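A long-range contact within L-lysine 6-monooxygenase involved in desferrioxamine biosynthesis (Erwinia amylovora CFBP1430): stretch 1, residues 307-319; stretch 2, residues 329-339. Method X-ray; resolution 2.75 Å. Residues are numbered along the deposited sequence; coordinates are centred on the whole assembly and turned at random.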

# COMPACT_ATOMS: atom_id res chain seq x y z
N ASP B 307 5.29 39.65 14.73
CA ASP B 307 4.39 40.77 14.47
C ASP B 307 3.87 40.71 13.03
O ASP B 307 4.42 40.00 12.19
CB ASP B 307 5.13 42.11 14.72
CG ASP B 307 4.20 43.23 15.20
OD1 ASP B 307 3.23 42.97 15.95
OD2 ASP B 307 4.46 44.40 14.83
N MET B 308 2.80 41.45 12.76
CA MET B 308 2.31 41.63 11.40
C MET B 308 1.72 43.02 11.23
O MET B 308 1.44 43.72 12.21
CB MET B 308 1.28 40.56 11.01
CG MET B 308 0.01 40.51 11.85
SD MET B 308 -0.93 39.00 11.51
CE MET B 308 -1.66 39.45 9.95
N ARG B 309 1.53 43.39 9.98
CA ARG B 309 1.04 44.71 9.63
C ARG B 309 0.59 44.73 8.19
O ARG B 309 1.08 43.97 7.36
CB ARG B 309 2.10 45.78 9.89
CG ARG B 309 3.46 45.54 9.27
CD ARG B 309 4.57 46.28 10.03
NE ARG B 309 4.62 47.69 9.65
CZ ARG B 309 5.17 48.16 8.52
NH1 ARG B 309 5.71 47.33 7.62
NH2 ARG B 309 5.15 49.47 8.26
N TRP B 310 -0.42 45.56 7.94
CA TRP B 310 -1.01 45.71 6.61
C TRP B 310 -0.53 47.00 5.99
O TRP B 310 -0.64 48.06 6.59
CB TRP B 310 -2.53 45.69 6.70
CG TRP B 310 -3.23 45.83 5.38
CD1 TRP B 310 -3.81 46.95 4.89
CD2 TRP B 310 -3.40 44.81 4.37
NE1 TRP B 310 -4.35 46.71 3.65
CE2 TRP B 310 -4.12 45.41 3.31
CE3 TRP B 310 -3.04 43.46 4.27
CZ2 TRP B 310 -4.47 44.70 2.15
CZ3 TRP B 310 -3.39 42.76 3.10
CH2 TRP B 310 -4.10 43.38 2.07
N LEU B 311 -0.00 46.90 4.78
CA LEU B 311 0.60 48.03 4.07
C LEU B 311 -0.41 48.66 3.11
O LEU B 311 -1.29 47.96 2.61
CB LEU B 311 1.84 47.58 3.31
CG LEU B 311 2.86 46.76 4.11
CD1 LEU B 311 3.93 46.20 3.20
CD2 LEU B 311 3.48 47.57 5.23
N ALA B 312 -0.26 49.96 2.87
CA ALA B 312 -1.07 50.70 1.89
C ALA B 312 -1.04 50.04 0.50
O ALA B 312 -2.08 49.96 -0.17
CB ALA B 312 -0.60 52.14 1.79
N GLU B 313 0.14 49.57 0.10
CA GLU B 313 0.34 48.75 -1.12
C GLU B 313 -0.77 47.71 -1.40
O GLU B 313 -1.12 47.49 -2.56
CB GLU B 313 1.67 47.99 -1.05
CG GLU B 313 2.94 48.84 -1.09
CD GLU B 313 4.22 48.01 -0.93
OE1 GLU B 313 4.17 46.77 -1.16
OE2 GLU B 313 5.26 48.60 -0.57
N GLY B 314 -1.28 47.08 -0.35
CA GLY B 314 -2.30 46.02 -0.45
C GLY B 314 -1.77 44.63 -0.12
O GLY B 314 -2.15 43.64 -0.76
N GLU B 315 -0.91 44.55 0.91
CA GLU B 315 -0.17 43.34 1.29
C GLU B 315 0.06 43.30 2.79
O GLU B 315 0.22 44.35 3.42
CB GLU B 315 1.22 43.34 0.65
CG GLU B 315 1.28 43.08 -0.84
CD GLU B 315 2.70 42.72 -1.26
OE1 GLU B 315 3.60 43.58 -1.14
OE2 GLU B 315 2.92 41.56 -1.66
N PHE B 316 0.11 42.10 3.36
CA PHE B 316 0.65 41.91 4.71
C PHE B 316 2.18 41.92 4.68
O PHE B 316 2.79 41.53 3.67
CB PHE B 316 0.22 40.57 5.30
CG PHE B 316 -1.19 40.53 5.79
CD1 PHE B 316 -1.53 41.16 6.98
CD2 PHE B 316 -2.16 39.82 5.09
CE1 PHE B 316 -2.84 41.09 7.44
CE2 PHE B 316 -3.47 39.75 5.55
CZ PHE B 316 -3.81 40.39 6.73
N GLU B 317 2.78 42.35 5.78
CA GLU B 317 4.19 42.09 6.05
C GLU B 317 4.28 41.29 7.34
O GLU B 317 4.10 41.83 8.43
CB GLU B 317 4.99 43.39 6.16
CG GLU B 317 6.51 43.16 6.11
CD GLU B 317 7.31 44.04 7.06
OE1 GLU B 317 6.86 44.29 8.20
OE2 GLU B 317 8.42 44.48 6.67
N LEU B 318 4.55 39.99 7.19
CA LEU B 318 4.76 39.10 8.32
C LEU B 318 6.19 39.23 8.81
O LEU B 318 7.11 38.96 8.05
CB LEU B 318 4.52 37.65 7.90
CG LEU B 318 3.09 37.12 7.70
CD1 LEU B 318 2.04 38.19 7.46
CD2 LEU B 318 3.06 36.10 6.56
N LYS B 319 6.37 39.66 10.06
CA LYS B 319 7.68 39.57 10.71
C LYS B 319 7.76 38.22 11.40
O LYS B 319 6.87 37.85 12.17
CB LYS B 319 7.88 40.69 11.73
CG LYS B 319 7.96 42.07 11.10
CD LYS B 319 8.82 43.04 11.91
CE LYS B 319 8.91 44.38 11.20
NZ LYS B 319 9.86 45.30 11.86
N TYR B 329 13.34 37.68 10.22
CA TYR B 329 13.14 37.95 8.79
C TYR B 329 11.69 38.31 8.49
O TYR B 329 10.80 37.95 9.25
CB TYR B 329 13.59 36.76 7.93
CG TYR B 329 12.71 35.51 7.98
CD1 TYR B 329 12.77 34.61 9.05
CD2 TYR B 329 11.85 35.20 6.91
CE1 TYR B 329 11.99 33.46 9.06
CE2 TYR B 329 11.07 34.05 6.92
CZ TYR B 329 11.15 33.19 8.00
OH TYR B 329 10.38 32.06 7.99
N SER B 330 11.47 39.01 7.37
CA SER B 330 10.13 39.43 6.95
C SER B 330 9.72 38.73 5.65
O SER B 330 10.57 38.31 4.86
CB SER B 330 10.05 40.95 6.78
OG SER B 330 10.88 41.38 5.71
N ARG B 331 8.41 38.62 5.46
CA ARG B 331 7.82 37.95 4.30
C ARG B 331 6.56 38.72 3.94
O ARG B 331 5.92 39.31 4.82
CB ARG B 331 7.46 36.53 4.70
CG ARG B 331 7.56 35.50 3.62
CD ARG B 331 9.00 35.21 3.28
NE ARG B 331 9.04 34.76 1.89
CZ ARG B 331 10.10 34.76 1.11
NH1 ARG B 331 11.28 35.17 1.57
NH2 ARG B 331 9.96 34.38 -0.15
N ARG B 332 6.16 38.69 2.67
CA ARG B 332 4.97 39.42 2.23
C ARG B 332 3.94 38.50 1.64
O ARG B 332 4.29 37.50 1.05
CB ARG B 332 5.34 40.47 1.19
CG ARG B 332 5.91 41.75 1.76
CD ARG B 332 6.80 42.36 0.68
NE ARG B 332 7.21 43.71 0.99
CZ ARG B 332 6.42 44.79 0.90
NH1 ARG B 332 5.14 44.68 0.55
NH2 ARG B 332 6.91 45.99 1.18
N THR B 333 2.68 38.86 1.79
CA THR B 333 1.58 38.08 1.21
C THR B 333 0.29 38.92 1.16
O THR B 333 0.06 39.78 2.01
CB THR B 333 1.36 36.76 1.99
OG1 THR B 333 0.53 35.86 1.24
CG2 THR B 333 0.76 37.01 3.38
N GLU B 334 -0.54 38.68 0.14
CA GLU B 334 -1.83 39.35 0.03
C GLU B 334 -2.83 38.59 0.86
O GLU B 334 -3.40 39.13 1.81
CB GLU B 334 -2.29 39.45 -1.42
CG GLU B 334 -1.38 40.31 -2.28
CD GLU B 334 -1.97 40.65 -3.65
OE1 GLU B 334 -3.01 40.07 -4.03
OE2 GLU B 334 -1.37 41.50 -4.35
N GLY B 335 -3.02 37.32 0.49
CA GLY B 335 -3.91 36.40 1.21
C GLY B 335 -3.17 35.74 2.34
O GLY B 335 -1.98 35.44 2.22
N LEU B 336 -3.86 35.50 3.44
CA LEU B 336 -3.28 34.89 4.62
C LEU B 336 -4.30 33.93 5.22
O LEU B 336 -5.36 34.35 5.64
CB LEU B 336 -2.89 35.97 5.62
CG LEU B 336 -2.31 35.53 6.96
CD1 LEU B 336 -1.07 34.69 6.73
CD2 LEU B 336 -1.97 36.74 7.81
N VAL B 337 -3.99 32.64 5.22
CA VAL B 337 -4.83 31.64 5.86
C VAL B 337 -4.18 31.30 7.19
O VAL B 337 -3.08 30.77 7.22
CB VAL B 337 -4.97 30.38 5.01
CG1 VAL B 337 -5.71 29.30 5.77
CG2 VAL B 337 -5.71 30.70 3.72
N MET B 338 -4.86 31.62 8.28
CA MET B 338 -4.38 31.36 9.62
C MET B 338 -4.90 29.99 10.10
O MET B 338 -5.98 29.88 10.69
CB MET B 338 -4.83 32.50 10.53
CG MET B 338 -3.99 32.66 11.77
SD MET B 338 -2.46 33.53 11.45
CE MET B 338 -3.06 35.20 11.21
N ALA B 339 -4.14 28.93 9.81
CA ALA B 339 -4.49 27.56 10.21
C ALA B 339 -3.82 27.22 11.54
O ALA B 339 -3.07 26.25 11.65
CB ALA B 339 -4.07 26.57 9.12

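Strand 329-333 runs antiparallel to strand 315-319, their axes 4.6 Å apart at closest approach, and the contact buries 773 Å² in all. Stretch 1 is itself a hairpin, closed by backbone bonds such as Glu317 N to Arg309 O at 2.8 Å, so stretch 2 adds a further strand to a sheet already begun.

Tyr329 opens the walk with its side chain pointing away. Ser330 faces Lys319 in a non-hydrogen-bonded pair, where the CA atoms of the two residues come within 4.5 Å. Ser330 CA also lies 3.2 Å from Leu318 O, a CA-H...O contact.

Arg331 carries conventional backbone bonds. Leu318 N donates to Arg331 O at 2.8 Å, and Arg331 N returns the bond to Leu318 O at 2.9 Å. Its side chain starts on the face shared with Leu318, Phe316 and Thr333, but its end leads away, and NH1 is satisfied elsewhere in the structure.

Arg332 sits on the other face, paired with Glu317, yet its charge is answered by two earlier glutamates. The extended side chain carries Arg332 NH1 to Glu313 OE1 at 2.9 Å and to Glu315 OE1 at 2.5 Å, both salt bridges; the second is very short, but its 119° angle makes it a weak hydrogen bond. One cationic nitrogen thus ties Glu313, in the turn, and Glu315 to stretch 2. Glu317 OE1 instead takes a weak bond from Arg309 NH1 at 3.3 Å, part of a salt bridge within stretch 1.

Thr333 closes the ladder. Phe316 N donates to Thr333 O at 2.7 Å, while Thr333 N reaches Phe316 O at a longer 3.3 Å. The methyl Thr333 CG2 lies 4.0 Å from Leu318 CD2, and Thr333 OG1 donates to Gly335 O at 2.7 Å, bracing the bend that follows.

At Glu334 the chain leaves strand geometry. Glu334 CG packs 3.7 Å from Gly314 O; Gly314 itself has backbone angles that call for glycine. Gly335 makes no contact, and the chain resumes as a strand.

Leu336 then points toward stretch 1 and gathers its apolar side chains. Leu336 CD2 lies 4.1 Å from the centroid of the Phe316 ring, over the face in a CH-pi contact, and 3.5 Å from Met308 CE. Met338 CE ends the contact, 4.4 Å from Met308 SD.

Backbone bonds set the register, Arg332, on the face with Glu317, carries the salt bridges, and apolar packing gathers round Phe316, Leu318 and Leu336.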